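Local structure of MS5a (Brassica napus, 6L77) at residues F66-D74 against T84-G92; C10-T19 against Y34-V42. The protein is a meiosis-related plant protein of unknown biochemical function, whose cystatin-like part, captured in this chain, appears to enhance papain rather than inhibit it. All coordinates share one frame; numbering follows the deposited sequence.

Contact 1 of 2, residues F66-D74 against T84-G92; sequences FVVFETNVD and TCYISRPKG
Phe69 lays its ring against the backbone of Ser88 and Arg89, with Arg89 N 3.3 Å above the ring plane and off toward the rim beside CZ. The ring gets there because CG stands anti to the backbone N (chi1 -167°), which swings CZ back beneath the partner strand; Phe69 CE1 also meets Pro90 CD at 4.0 Å. Replacing Phe69 by an alanine is likely to leave the Ser88-Arg89 peptide without its apolar cover and open a gap beside the Pro90 ring. Behind these contacts runs an antiparallel pairing: Glu70 N donates to Arg89 O at 2.8 Å, nearly straight at the hydrogen (175°), and Arg89 N returns a bond to Glu70 O. The register slips by one between the pairs Asn72-Ile87 and Val73-Cys85: Tyr86 is the additional residue of a beta bulge, and its N still donates to Asn72 O, while the buried Ile87 N has no partner in the model. On the face carrying Glu70 and Asn72, the extended Lys91 chain crosses Glu70, Lys91 CG lying 3.9 Å from Glu70 OE1; Lys91 NZ bonds Thr55 OG1. Arg89 NH2 stays 4.2 Å from Glu70 OE1, opposite charges near each other but not in contact. At the far end the Asp74 carboxylate is turned 63° from the Tyr86 ring, Asp74 OD2 sitting 3.3 Å from Tyr86 CE2, and one water joins OD2 to Tyr86 OH, which also bonds Phe102 N. The strands form a hairpin: strand 49-60 flanks 65-75, strand 219-227 flanks 82-88, and helix 12-29 packs on the face of Phe69, Val73 and Cys85, bringing Tyr25 edge-to-face with Phe69.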
ATOM      1  N   PHE A  66      16.519  -5.294  17.362  1.00 20.19           N
ATOM      2  CA  PHE A  66      15.250  -4.586  17.337  1.00 22.53           C
ATOM      3  C   PHE A  66      15.570  -3.110  17.212  1.00 26.64           C
ATOM      4  O   PHE A  66      16.340  -2.571  18.015  1.00 25.69           O
ATOM      5  CB  PHE A  66      14.423  -4.903  18.583  1.00 21.24           C
ATOM      6  CG  PHE A  66      13.895  -6.295  18.574  1.00 28.34           C
ATOM      7  CD1 PHE A  66      14.707  -7.356  18.945  1.00 40.53           C
ATOM      8  CD2 PHE A  66      12.628  -6.564  18.103  1.00 25.75           C
ATOM      9  CE1 PHE A  66      14.236  -8.658  18.892  1.00 43.08           C
ATOM     10  CE2 PHE A  66      12.150  -7.862  18.047  1.00 30.56           C
ATOM     11  CZ  PHE A  66      12.953  -8.908  18.443  1.00 36.74           C
ATOM     12  N   VAL A  67      15.004  -2.477  16.192  1.00 17.74           N
ATOM     13  CA  VAL A  67      15.376  -1.131  15.770  1.00 19.18           C
ATOM     14  C   VAL A  67      14.173  -0.213  15.965  1.00 18.55           C
ATOM     15  O   VAL A  67      13.098  -0.465  15.407  1.00 18.10           O
ATOM     16  CB  VAL A  67      15.827  -1.143  14.306  1.00 23.27           C
ATOM     17  CG1 VAL A  67      16.219   0.265  13.832  1.00 26.37           C
ATOM     18  CG2 VAL A  67      16.979  -2.161  14.115  1.00 29.67           C
ATOM     19  N   VAL A  68      14.345   0.854  16.743  1.00 15.15           N
ATOM     20  CA  VAL A  68      13.252   1.805  16.859  1.00 14.88           C
ATOM     21  C   VAL A  68      13.221   2.659  15.598  1.00 17.53           C
ATOM     22  O   VAL A  68      14.254   3.091  15.064  1.00 19.96           O
ATOM     23  CB  VAL A  68      13.364   2.626  18.160  1.00 22.12           C
ATOM     24  CG1 VAL A  68      14.715   3.315  18.272  1.00 27.25           C
ATOM     25  CG2 VAL A  68      12.192   3.609  18.280  1.00 21.81           C
ATOM     26  N   PHE A  69      12.014   2.890  15.113  1.00 15.62           N
ATOM     27  CA  PHE A  69      11.756   3.321  13.751  1.00 14.79           C
ATOM     28  C   PHE A  69      10.659   4.377  13.803  1.00 18.61           C
ATOM     29  O   PHE A  69       9.706   4.224  14.571  1.00 19.81           O
ATOM     30  CB  PHE A  69      11.320   2.091  12.943  1.00 22.32           C
ATOM     31  CG  PHE A  69      11.295   2.283  11.461  1.00 24.91           C
ATOM     32  CD1 PHE A  69      12.418   2.006  10.706  1.00 27.82           C
ATOM     33  CD2 PHE A  69      10.131   2.679  10.818  1.00 25.44           C
ATOM     34  CE1 PHE A  69      12.403   2.147   9.338  1.00 23.75           C
ATOM     35  CE2 PHE A  69      10.093   2.831   9.442  1.00 28.10           C
ATOM     36  CZ  PHE A  69      11.233   2.559   8.695  1.00 29.92           C
ATOM     37  N   GLU A  70      10.797   5.441  13.007  1.00 16.82           N
ATOM     38  CA  GLU A  70       9.801   6.510  12.940  1.00 18.85           C
ATOM     39  C   GLU A  70       9.127   6.499  11.570  1.00 22.23           C
ATOM     40  O   GLU A  70       9.805   6.368  10.546  1.00 22.29           O
ATOM     41  CB  GLU A  70      10.468   7.860  13.206  1.00 23.11           C
ATOM     42  CG  GLU A  70       9.583   9.063  13.026  1.00 43.87           C
ATOM     43  CD  GLU A  70      10.290  10.342  13.428  1.00 57.99           C
ATOM     44  OE1 GLU A  70      11.538  10.362  13.407  1.00 58.97           O
ATOM     45  OE2 GLU A  70       9.601  11.321  13.778  1.00 66.40           O
ATOM     46  N   THR A  71       7.796   6.596  11.552  1.00 18.49           N
ATOM     47  CA  THR A  71       7.025   6.725  10.312  1.00 16.51           C
ATOM     48  C   THR A  71       6.094   7.919  10.458  1.00 20.34           C
ATOM     49  O   THR A  71       5.402   8.031  11.474  1.00 21.98           O
ATOM     50  CB  THR A  71       6.189   5.455  10.017  1.00 18.79           C
ATOM     51  OG1 THR A  71       7.051   4.322   9.806  1.00 27.98           O
ATOM     52  CG2 THR A  71       5.346   5.642   8.766  1.00 20.24           C
ATOM     53  N   ASN A  72       6.064   8.804   9.456  1.00 18.47           N
ATOM     54  CA  ASN A  72       5.131   9.934   9.436  1.00 21.96           C
ATOM     55  C   ASN A  72       4.249   9.829   8.195  1.00 24.02           C
ATOM     56  O   ASN A  72       4.762   9.683   7.081  1.00 20.03           O
ATOM     57  CB  ASN A  72       5.860  11.281   9.418  1.00 22.93           C
ATOM     58  CG  ASN A  72       6.519  11.619  10.749  1.00 35.78           C
ATOM     59  OD1 ASN A  72       6.635  10.778  11.649  1.00 43.16           O
ATOM     60  ND2 ASN A  72       6.971  12.855  10.869  1.00 41.69           N
ATOM     61  N   VAL A  73       2.934   9.906   8.389  1.00 20.62           N
ATOM     62  CA  VAL A  73       1.957   9.803   7.304  1.00 21.17           C
ATOM     63  C   VAL A  73       0.964  10.943   7.446  1.00 22.63           C
ATOM     64  O   VAL A  73       0.457  11.185   8.548  1.00 24.52           O
ATOM     65  CB  VAL A  73       1.206   8.454   7.316  1.00 21.91           C
ATOM     66  CG1 VAL A  73      -0.037   8.516   6.400  1.00 21.69           C
ATOM     67  CG2 VAL A  73       2.123   7.320   6.875  1.00 18.52           C
ATOM     68  N   ASP A  74       0.697  11.649   6.343  1.00 23.79           N
ATOM     69  CA  ASP A  74      -0.410  12.601   6.272  1.00 26.65           C
ATOM     70  C   ASP A  74      -1.578  11.935   5.558  1.00 28.45           C
ATOM     71  O   ASP A  74      -1.404  11.367   4.479  1.00 25.20           O
ATOM     72  CB  ASP A  74      -0.012  13.876   5.531  1.00 26.66           C
ATOM     73  CG  ASP A  74       0.850  14.801   6.378  1.00 37.62           C
ATOM     74  OD1 ASP A  74       1.061  14.509   7.571  1.00 41.02           O
ATOM     75  OD2 ASP A  74       1.322  15.818   5.841  1.00 42.99           O
ATOM     76  N   THR A  84       0.000  10.188   2.254  1.00 22.35           N
ATOM     77  CA  THR A  84       1.403  10.290   1.865  1.00 20.04           C
ATOM     78  C   THR A  84       2.287   9.893   3.038  1.00 18.57           C
ATOM     79  O   THR A  84       2.112  10.409   4.151  1.00 20.66           O
ATOM     80  CB  THR A  84       1.757  11.721   1.426  1.00 24.52           C
ATOM     81  OG1 THR A  84       0.937  12.103   0.315  1.00 25.76           O
ATOM     82  CG2 THR A  84       3.241  11.815   1.018  1.00 22.89           C
ATOM     83  N   CYS A  85       3.244   8.992   2.785  1.00 18.13           N
ATOM     84  CA  CYS A  85       4.276   8.638   3.765  1.00 18.82           C
ATOM     85  C   CYS A  85       5.523   9.471   3.482  1.00 21.64           C
ATOM     86  O   CYS A  85       6.154   9.318   2.429  1.00 20.14           O
ATOM     87  CB  CYS A  85       4.593   7.142   3.722  1.00 15.96           C
ATOM     88  SG  CYS A  85       5.917   6.649   4.871  1.00 22.09           S
ATOM     89  N   TYR A  86       5.882  10.344   4.427  1.00 19.89           N
ATOM     90  CA  TYR A  86       6.969  11.308   4.255  1.00 21.91           C
ATOM     91  C   TYR A  86       8.276  10.876   4.899  1.00 22.61           C
ATOM     92  O   TYR A  86       9.347  11.235   4.408  1.00 25.46           O
ATOM     93  CB  TYR A  86       6.582  12.668   4.856  1.00 29.60           C
ATOM     94  CG  TYR A  86       5.520  13.399   4.085  1.00 31.91           C
ATOM     95  CD1 TYR A  86       5.845  14.146   2.955  1.00 33.90           C
ATOM     96  CD2 TYR A  86       4.188  13.362   4.493  1.00 38.75           C
ATOM     97  CE1 TYR A  86       4.873  14.834   2.241  1.00 27.97           C
ATOM     98  CE2 TYR A  86       3.207  14.043   3.780  1.00 39.12           C
ATOM     99  CZ  TYR A  86       3.559  14.779   2.657  1.00 35.93           C
ATOM    100  OH  TYR A  86       2.584  15.454   1.951  1.00 34.01           O
ATOM    101  N   ILE A  87       8.203  10.155   6.005  1.00 18.22           N
ATOM    102  CA  ILE A  87       9.365   9.768   6.800  1.00 23.91           C
ATOM    103  C   ILE A  87       9.199   8.302   7.123  1.00 20.92           C
ATOM    104  O   ILE A  87       8.096   7.870   7.466  1.00 17.40           O
ATOM    105  CB  ILE A  87       9.459  10.585   8.112  1.00 24.75           C
ATOM    106  CG1 ILE A  87       9.556  12.086   7.822  1.00 27.16           C
ATOM    107  CG2 ILE A  87      10.604  10.084   8.997  1.00 23.65           C
ATOM    108  CD1 ILE A  87      10.954  12.576   7.537  1.00 34.47           C
ATOM    109  N   SER A  88      10.290   7.534   7.043  1.00 18.52           N
ATOM    110  CA  SER A  88      10.223   6.123   7.428  1.00 17.71           C
ATOM    111  C   SER A  88      11.681   5.677   7.592  1.00 19.76           C
ATOM    112  O   SER A  88      12.343   5.343   6.611  1.00 18.57           O
ATOM    113  CB  SER A  88       9.491   5.276   6.400  1.00 19.02           C
ATOM    114  OG  SER A  88      10.176   5.286   5.147  1.00 19.39           O
ATOM    115  N   ARG A  89      12.178   5.725   8.824  1.00 18.36           N
ATOM    116  CA  ARG A  89      13.609   5.525   9.022  1.00 17.28           C
ATOM    117  C   ARG A  89      13.867   5.177  10.481  1.00 17.86           C
ATOM    118  O   ARG A  89      13.045   5.493  11.354  1.00 19.20           O
ATOM    119  CB  ARG A  89      14.393   6.788   8.645  1.00 23.13           C
ATOM    120  CG  ARG A  89      13.995   7.956   9.506  1.00 25.75           C
ATOM    121  CD  ARG A  89      14.628   9.254   9.081  1.00 37.05           C
ATOM    122  NE  ARG A  89      14.167  10.316   9.967  1.00 40.09           N
ATOM    123  CZ  ARG A  89      14.267  11.615   9.700  1.00 51.86           C
ATOM    124  NH1 ARG A  89      14.820  12.023   8.562  1.00 52.65           N
ATOM    125  NH2 ARG A  89      13.804  12.504  10.568  1.00 48.64           N
ATOM    126  N   PRO A  90      15.017   4.550  10.777  1.00 22.40           N
ATOM    127  CA  PRO A  90      15.435   4.371  12.177  1.00 20.84           C
ATOM    128  C   PRO A  90      15.516   5.702  12.903  1.00 20.88           C
ATOM    129  O   PRO A  90      15.990   6.706  12.363  1.00 25.51           O
ATOM    130  CB  PRO A  90      16.818   3.719  12.059  1.00 22.67           C
ATOM    131  CG  PRO A  90      16.777   3.012  10.716  1.00 29.31           C
ATOM    132  CD  PRO A  90      15.969   3.940   9.834  1.00 25.08           C
ATOM    133  N   LYS A  91      15.060   5.691  14.148  1.00 18.99           N
ATOM    134  CA  LYS A  91      14.949   6.891  14.963  1.00 28.66           C
ATOM    135  C   LYS A  91      16.192   7.019  15.829  1.00 39.88           C
ATOM    136  O   LYS A  91      16.657   6.033  16.409  1.00 42.23           O
ATOM    137  CB  LYS A  91      13.698   6.815  15.838  1.00 28.41           C
ATOM    138  CG  LYS A  91      13.081   8.141  16.174  1.00 34.75           C
ATOM    139  CD  LYS A  91      11.887   7.945  17.092  1.00 30.30           C
ATOM    140  CE  LYS A  91      11.208   9.278  17.401  1.00 37.72           C
ATOM    141  NZ  LYS A  91      10.228   9.134  18.523  1.00 39.86           N
ATOM    142  N   GLY A  92      16.736   8.230  15.897  1.00 41.55           N
ATOM    143  CA  GLY A  92      17.943   8.467  16.670  1.00 50.74           C
ATOM    144  C   GLY A  92      18.498   9.874  16.551  1.00 49.53           C
ATOM    145  O   GLY A  92      18.075  10.771  17.272  1.00 56.97           O
TER
HETATM  146  O   HOH W   1      16.993   3.518  15.758  1.00 27.16           O
HETATM  147  O   HOH W   2       0.470  16.306   3.374  1.00 50.23           O

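Contact 2 of 2, residues C10-T19 against Y34-V42; sequences CPLVVKLYAT and YLHKIEKYV
Ile38 reaches from strand 34-42 toward the first turns of helix 12-19, and its side chain meets Cys10, Val14 and Ala18 in turn. Ile38 CB lies 3.9 Å from Cys10 SG. The branch CG1, anti to the carbonyl carbon (chi1 -50°), comes nearer still, Ile38 CG1 to Cys10 SG being 3.6 Å. The other branch, CG2, meets Val14 CG1 as the two side chains cross. At the tip, Ile38 CD1 presses on Ala18 CB at 3.5 Å, tighter than usual carbon contact, and the small side chain of Ala18 is consistent with so close an approach. The strand runs at 142° to the helix, their axes 9.5 Å apart at the nearest. A long helix lying across an antiparallel sheet is the hallmark of cystatin-like folds, and here the helix covers the outermost strand of its end of the sheet. Strand 34-45 carries two classic beta bulges, at His36-Lys37 opposite Ile57 and Glu39-Lys40 opposite Thr55. Toward the start of the helix, Val14 CG2 points at the Tyr41 ring almost along its normal, 3.7 Å from the centroid, a CH-pi contact centred over one face. Tyr41 CG sits between its backbone N and carbonyl carbon (chi1 63°), a turn that raises the ring against the helix and sets Tyr41 OH 3.2 Å from CG of Pro11, the N-cap residue. Toward the other end, Leu35 CD2 packs on the aliphatic part of Lys15, 3.7 Å from Lys15 CG, and also approaches Thr19 OG1. That hydroxyl donates to Lys15 O, which accepts Thr19 N from the opposite face of its carbonyl plane.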
ATOM      1  N   CYS A  10      -3.590  -1.548  19.683  1.00 56.42           N
ATOM      2  CA  CYS A  10      -3.249  -0.550  18.677  1.00 46.31           C
ATOM      3  C   CYS A  10      -4.318  -0.491  17.589  1.00 38.18           C
ATOM      4  O   CYS A  10      -4.722  -1.540  17.075  1.00 37.19           O
ATOM      5  CB  CYS A  10      -1.900  -0.885  18.060  1.00 46.05           C
ATOM      6  SG  CYS A  10      -1.300   0.345  16.918  1.00 46.00           S
ATOM      7  N   PRO A  11      -4.791   0.699  17.205  1.00 37.02           N
ATOM      8  CA  PRO A  11      -5.746   0.790  16.088  1.00 33.76           C
ATOM      9  C   PRO A  11      -5.156   0.243  14.796  1.00 25.78           C
ATOM     10  O   PRO A  11      -3.970   0.412  14.511  1.00 24.91           O
ATOM     11  CB  PRO A  11      -6.023   2.293  15.972  1.00 34.38           C
ATOM     12  CG  PRO A  11      -5.658   2.853  17.320  1.00 35.49           C
ATOM     13  CD  PRO A  11      -4.536   2.007  17.830  1.00 32.57           C
ATOM     14  N   LEU A  12      -6.012  -0.397  13.999  1.00 24.21           N
ATOM     15  CA  LEU A  12      -5.539  -1.030  12.773  1.00 26.17           C
ATOM     16  C   LEU A  12      -4.888  -0.021  11.833  1.00 21.44           C
ATOM     17  O   LEU A  12      -3.886  -0.334  11.191  1.00 22.32           O
ATOM     18  CB  LEU A  12      -6.690  -1.756  12.077  1.00 25.55           C
ATOM     19  CG  LEU A  12      -6.364  -2.485  10.764  1.00 26.81           C
ATOM     20  CD1 LEU A  12      -5.165  -3.403  10.929  1.00 32.68           C
ATOM     21  CD2 LEU A  12      -7.573  -3.277  10.278  1.00 32.72           C
ATOM     22  N   VAL A  13      -5.418   1.207  11.759  1.00 24.34           N
ATOM     23  CA  VAL A  13      -4.853   2.179  10.822  1.00 20.88           C
ATOM     24  C   VAL A  13      -3.399   2.472  11.170  1.00 20.48           C
ATOM     25  O   VAL A  13      -2.557   2.656  10.279  1.00 20.47           O
ATOM     26  CB  VAL A  13      -5.710   3.468  10.774  1.00 22.96           C
ATOM     27  CG1 VAL A  13      -5.688   4.227  12.099  1.00 28.91           C
ATOM     28  CG2 VAL A  13      -5.234   4.383   9.651  1.00 29.95           C
ATOM     29  N   VAL A  14      -3.070   2.497  12.467  1.00 19.83           N
ATOM     30  CA  VAL A  14      -1.693   2.770  12.865  1.00 20.05           C
ATOM     31  C   VAL A  14      -0.789   1.614  12.470  1.00 18.05           C
ATOM     32  O   VAL A  14       0.332   1.819  11.992  1.00 18.87           O
ATOM     33  CB  VAL A  14      -1.629   3.061  14.377  1.00 20.92           C
ATOM     34  CG1 VAL A  14      -0.199   3.226  14.827  1.00 18.07           C
ATOM     35  CG2 VAL A  14      -2.426   4.324  14.702  1.00 23.58           C
ATOM     36  N   LYS A  15      -1.245   0.376  12.691  1.00 17.30           N
ATOM     37  CA  LYS A  15      -0.453  -0.769  12.262  1.00 19.44           C
ATOM     38  C   LYS A  15      -0.237  -0.746  10.754  1.00 17.53           C
ATOM     39  O   LYS A  15       0.875  -0.997  10.277  1.00 18.75           O
ATOM     40  CB  LYS A  15      -1.138  -2.065  12.688  1.00 25.19           C
ATOM     41  CG  LYS A  15      -0.364  -3.300  12.276  1.00 45.77           C
ATOM     42  CD  LYS A  15      -1.063  -4.576  12.701  1.00 57.39           C
ATOM     43  CE  LYS A  15      -0.448  -5.787  12.022  1.00 57.85           C
ATOM     44  NZ  LYS A  15      -1.178  -7.028  12.401  1.00 65.78           N
ATOM     45  N   LEU A  16      -1.279  -0.406   9.991  1.00 18.78           N
ATOM     46  CA  LEU A  16      -1.133  -0.367   8.537  1.00 21.12           C
ATOM     47  C   LEU A  16      -0.163   0.732   8.110  1.00 19.00           C
ATOM     48  O   LEU A  16       0.698   0.506   7.254  1.00 16.28           O
ATOM     49  CB  LEU A  16      -2.505  -0.182   7.879  1.00 20.74           C
ATOM     50  CG  LEU A  16      -3.476  -1.364   7.989  1.00 23.05           C
ATOM     51  CD1 LEU A  16      -4.872  -0.982   7.497  1.00 25.80           C
ATOM     52  CD2 LEU A  16      -2.965  -2.573   7.231  1.00 27.35           C
ATOM     53  N   TYR A  17      -0.252   1.921   8.721  1.00 19.30           N
ATOM     54  CA  TYR A  17       0.685   2.983   8.352  1.00 18.84           C
ATOM     55  C   TYR A  17       2.108   2.653   8.787  1.00 17.66           C
ATOM     56  O   TYR A  17       3.068   3.001   8.089  1.00 17.68           O
ATOM     57  CB  TYR A  17       0.242   4.325   8.941  1.00 16.41           C
ATOM     58  CG  TYR A  17      -0.937   4.910   8.209  1.00 17.04           C
ATOM     59  CD1 TYR A  17      -1.247   4.482   6.925  1.00 19.88           C
ATOM     60  CD2 TYR A  17      -1.749   5.879   8.790  1.00 20.78           C
ATOM     61  CE1 TYR A  17      -2.336   5.000   6.228  1.00 21.98           C
ATOM     62  CE2 TYR A  17      -2.849   6.411   8.094  1.00 20.95           C
ATOM     63  CZ  TYR A  17      -3.129   5.960   6.817  1.00 24.73           C
ATOM     64  OH  TYR A  17      -4.199   6.463   6.111  1.00 25.56           O
ATOM     65  N   ALA A  18       2.272   1.997   9.936  1.00 18.75           N
ATOM     66  CA  ALA A  18       3.606   1.515  10.300  1.00 17.53           C
ATOM     67  C   ALA A  18       4.152   0.555   9.244  1.00 16.06           C
ATOM     68  O   ALA A  18       5.339   0.593   8.897  1.00 16.65           O
ATOM     69  CB  ALA A  18       3.562   0.823  11.658  1.00 19.23           C
ATOM     70  N   THR A  19       3.303  -0.330   8.738  1.00 15.21           N
ATOM     71  CA  THR A  19       3.760  -1.286   7.740  1.00 15.61           C
ATOM     72  C   THR A  19       4.054  -0.597   6.410  1.00 16.98           C
ATOM     73  O   THR A  19       4.984  -0.990   5.696  1.00 15.18           O
ATOM     74  CB  THR A  19       2.703  -2.378   7.587  1.00 19.21           C
ATOM     75  OG1 THR A  19       2.420  -2.918   8.878  1.00 19.86           O
ATOM     76  CG2 THR A  19       3.172  -3.490   6.649  1.00 19.86           C
ATOM     77  N   TYR A  34      10.825  -6.110   9.807  1.00 18.08           N
ATOM     78  CA  TYR A  34       9.455  -6.525  10.069  1.00 17.54           C
ATOM     79  C   TYR A  34       8.916  -5.795  11.290  1.00 17.34           C
ATOM     80  O   TYR A  34       9.654  -5.503  12.235  1.00 19.58           O
ATOM     81  CB  TYR A  34       9.366  -8.038  10.297  1.00 15.20           C
ATOM     82  CG  TYR A  34       9.886  -8.842   9.136  1.00 16.73           C
ATOM     83  CD1 TYR A  34       9.214  -8.853   7.917  1.00 21.23           C
ATOM     84  CD2 TYR A  34      11.049  -9.588   9.255  1.00 21.46           C
ATOM     85  CE1 TYR A  34       9.701  -9.595   6.837  1.00 25.73           C
ATOM     86  CE2 TYR A  34      11.539 -10.337   8.177  1.00 19.83           C
ATOM     87  CZ  TYR A  34      10.859 -10.336   6.988  1.00 23.87           C
ATOM     88  OH  TYR A  34      11.350 -11.079   5.933  1.00 29.75           O
ATOM     89  N   LEU A  35       7.618  -5.513  11.271  1.00 18.05           N
ATOM     90  CA  LEU A  35       7.007  -4.821  12.396  1.00 14.55           C
ATOM     91  C   LEU A  35       6.985  -5.734  13.615  1.00 19.38           C
ATOM     92  O   LEU A  35       6.473  -6.857  13.564  1.00 18.06           O
ATOM     93  CB  LEU A  35       5.589  -4.371  12.035  1.00 14.65           C
ATOM     94  CG  LEU A  35       4.799  -3.745  13.180  1.00 17.51           C
ATOM     95  CD1 LEU A  35       5.491  -2.456  13.661  1.00 18.62           C
ATOM     96  CD2 LEU A  35       3.352  -3.468  12.744  1.00 22.01           C
ATOM     97  N   HIS A  36       7.548  -5.254  14.719  1.00 19.00           N
ATOM     98  CA  HIS A  36       7.482  -5.988  15.972  1.00 17.60           C
ATOM     99  C   HIS A  36       6.379  -5.450  16.876  1.00 20.38           C
ATOM    100  O   HIS A  36       5.532  -6.215  17.341  1.00 23.36           O
ATOM    101  CB  HIS A  36       8.841  -5.934  16.684  1.00 18.36           C
ATOM    102  CG  HIS A  36       8.832  -6.542  18.054  1.00 22.00           C
ATOM    103  ND1 HIS A  36       8.642  -7.890  18.273  1.00 25.48           N
ATOM    104  CD2 HIS A  36       9.005  -5.984  19.274  1.00 22.77           C
ATOM    105  CE1 HIS A  36       8.692  -8.135  19.570  1.00 28.39           C
ATOM    106  NE2 HIS A  36       8.903  -6.994  20.202  1.00 25.41           N
ATOM    107  N   LYS A  37       6.370  -4.144  17.138  1.00 20.41           N
ATOM    108  CA  LYS A  37       5.287  -3.553  17.912  1.00 21.26           C
ATOM    109  C   LYS A  37       5.258  -2.056  17.653  1.00 19.16           C
ATOM    110  O   LYS A  37       6.239  -1.468  17.196  1.00 18.77           O
ATOM    111  CB  LYS A  37       5.450  -3.815  19.414  1.00 28.97           C
ATOM    112  CG  LYS A  37       6.614  -3.070  20.030  1.00 31.03           C
ATOM    113  CD  LYS A  37       6.817  -3.426  21.504  1.00 47.60           C
ATOM    114  CE  LYS A  37       5.631  -3.025  22.357  1.00 60.98           C
ATOM    115  NZ  LYS A  37       5.565  -1.552  22.564  1.00 72.59           N
ATOM    116  N   ILE A  38       4.117  -1.449  17.965  1.00 19.32           N
ATOM    117  CA  ILE A  38       3.993   0.009  18.004  1.00 16.95           C
ATOM    118  C   ILE A  38       4.255   0.462  19.437  1.00 18.41           C
ATOM    119  O   ILE A  38       3.619  -0.035  20.367  1.00 24.23           O
ATOM    120  CB  ILE A  38       2.591   0.456  17.552  1.00 22.21           C
ATOM    121  CG1 ILE A  38       2.183  -0.183  16.217  1.00 32.10           C
ATOM    122  CG2 ILE A  38       2.498   2.003  17.555  1.00 20.76           C
ATOM    123  CD1 ILE A  38       2.970   0.281  15.047  1.00 26.75           C
ATOM    124  N   GLU A  39       5.179   1.410  19.619  1.00 18.49           N
ATOM    125  CA  GLU A  39       5.447   1.965  20.943  1.00 20.71           C
ATOM    126  C   GLU A  39       4.529   3.134  21.268  1.00 24.69           C
ATOM    127  O   GLU A  39       4.023   3.248  22.388  1.00 21.37           O
ATOM    128  CB  GLU A  39       6.901   2.449  21.044  1.00 24.92           C
ATOM    129  CG  GLU A  39       7.934   1.359  21.161  1.00 46.89           C
ATOM    130  CD  GLU A  39       8.197   0.942  22.597  1.00 66.91           C
ATOM    131  OE1 GLU A  39       7.421   1.338  23.492  1.00 75.43           O
ATOM    132  OE2 GLU A  39       9.189   0.218  22.831  1.00 76.30           O
ATOM    133  N   LYS A  40       4.340   4.038  20.319  1.00 21.00           N
ATOM    134  CA  LYS A  40       3.505   5.199  20.579  1.00 20.00           C
ATOM    135  C   LYS A  40       3.216   5.859  19.248  1.00 19.26           C
ATOM    136  O   LYS A  40       3.918   5.629  18.263  1.00 20.48           O
ATOM    137  CB  LYS A  40       4.174   6.196  21.522  1.00 28.55           C
ATOM    138  CG  LYS A  40       5.484   6.758  21.024  1.00 29.19           C
ATOM    139  CD  LYS A  40       5.754   8.102  21.710  1.00 47.51           C
ATOM    140  CE  LYS A  40       7.140   8.630  21.388  1.00 58.77           C
ATOM    141  NZ  LYS A  40       7.310  10.041  21.834  1.00 66.71           N
ATOM    142  N   TYR A  41       2.157   6.664  19.225  1.00 19.58           N
ATOM    143  CA  TYR A  41       1.911   7.477  18.050  1.00 18.65           C
ATOM    144  C   TYR A  41       1.269   8.778  18.493  1.00 20.67           C
ATOM    145  O   TYR A  41       0.683   8.863  19.579  1.00 20.58           O
ATOM    146  CB  TYR A  41       1.047   6.749  17.005  1.00 18.93           C
ATOM    147  CG  TYR A  41      -0.355   6.387  17.477  1.00 23.01           C
ATOM    148  CD1 TYR A  41      -0.587   5.226  18.179  1.00 23.63           C
ATOM    149  CD2 TYR A  41      -1.441   7.211  17.196  1.00 27.20           C
ATOM    150  CE1 TYR A  41      -1.850   4.877  18.582  1.00 25.50           C
ATOM    151  CE2 TYR A  41      -2.710   6.873  17.605  1.00 26.72           C
ATOM    152  CZ  TYR A  41      -2.899   5.696  18.300  1.00 29.69           C
ATOM    153  OH  TYR A  41      -4.146   5.336  18.732  1.00 32.54           O
ATOM    154  N   VAL A  42       1.460   9.807  17.674  1.00 18.94           N
ATOM    155  CA  VAL A  42       0.896  11.130  17.913  1.00 20.00           C
ATOM    156  C   VAL A  42       0.038  11.462  16.712  1.00 20.41           C
ATOM    157  O   VAL A  42       0.498  11.350  15.571  1.00 22.09           O
ATOM    158  CB  VAL A  42       1.983  12.197  18.112  1.00 20.13           C
ATOM    159  CG1 VAL A  42       1.339  13.559  18.442  1.00 21.44           C
ATOM    160  CG2 VAL A  42       2.943  11.772  19.222  1.00 26.06           C
TER

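How the contacts relate
Both contacts involve the same antiparallel sheet, and helix 12-29, a partner in contact 2, also covers one face of contact 1. Contact 1 pairs two neighbouring strands within the sheet through backbone hydrogen bonds; contact 2 is helix-on-strand packing made by apolar side chains and a CH-pi contact. Each is partly buried: contact 1 hides one face beneath the helix and has its charged side chains on the other, whereas contact 2 sits at the sheet's edge strand. They meet where the helix crosses the hairpin, Val73 CG1 lying 3.9 Å from Tyr17 CE2 and Thr71 CG2 approaching Tyr17 O, and at Phe66, whose ring stands edge-to-face with His36.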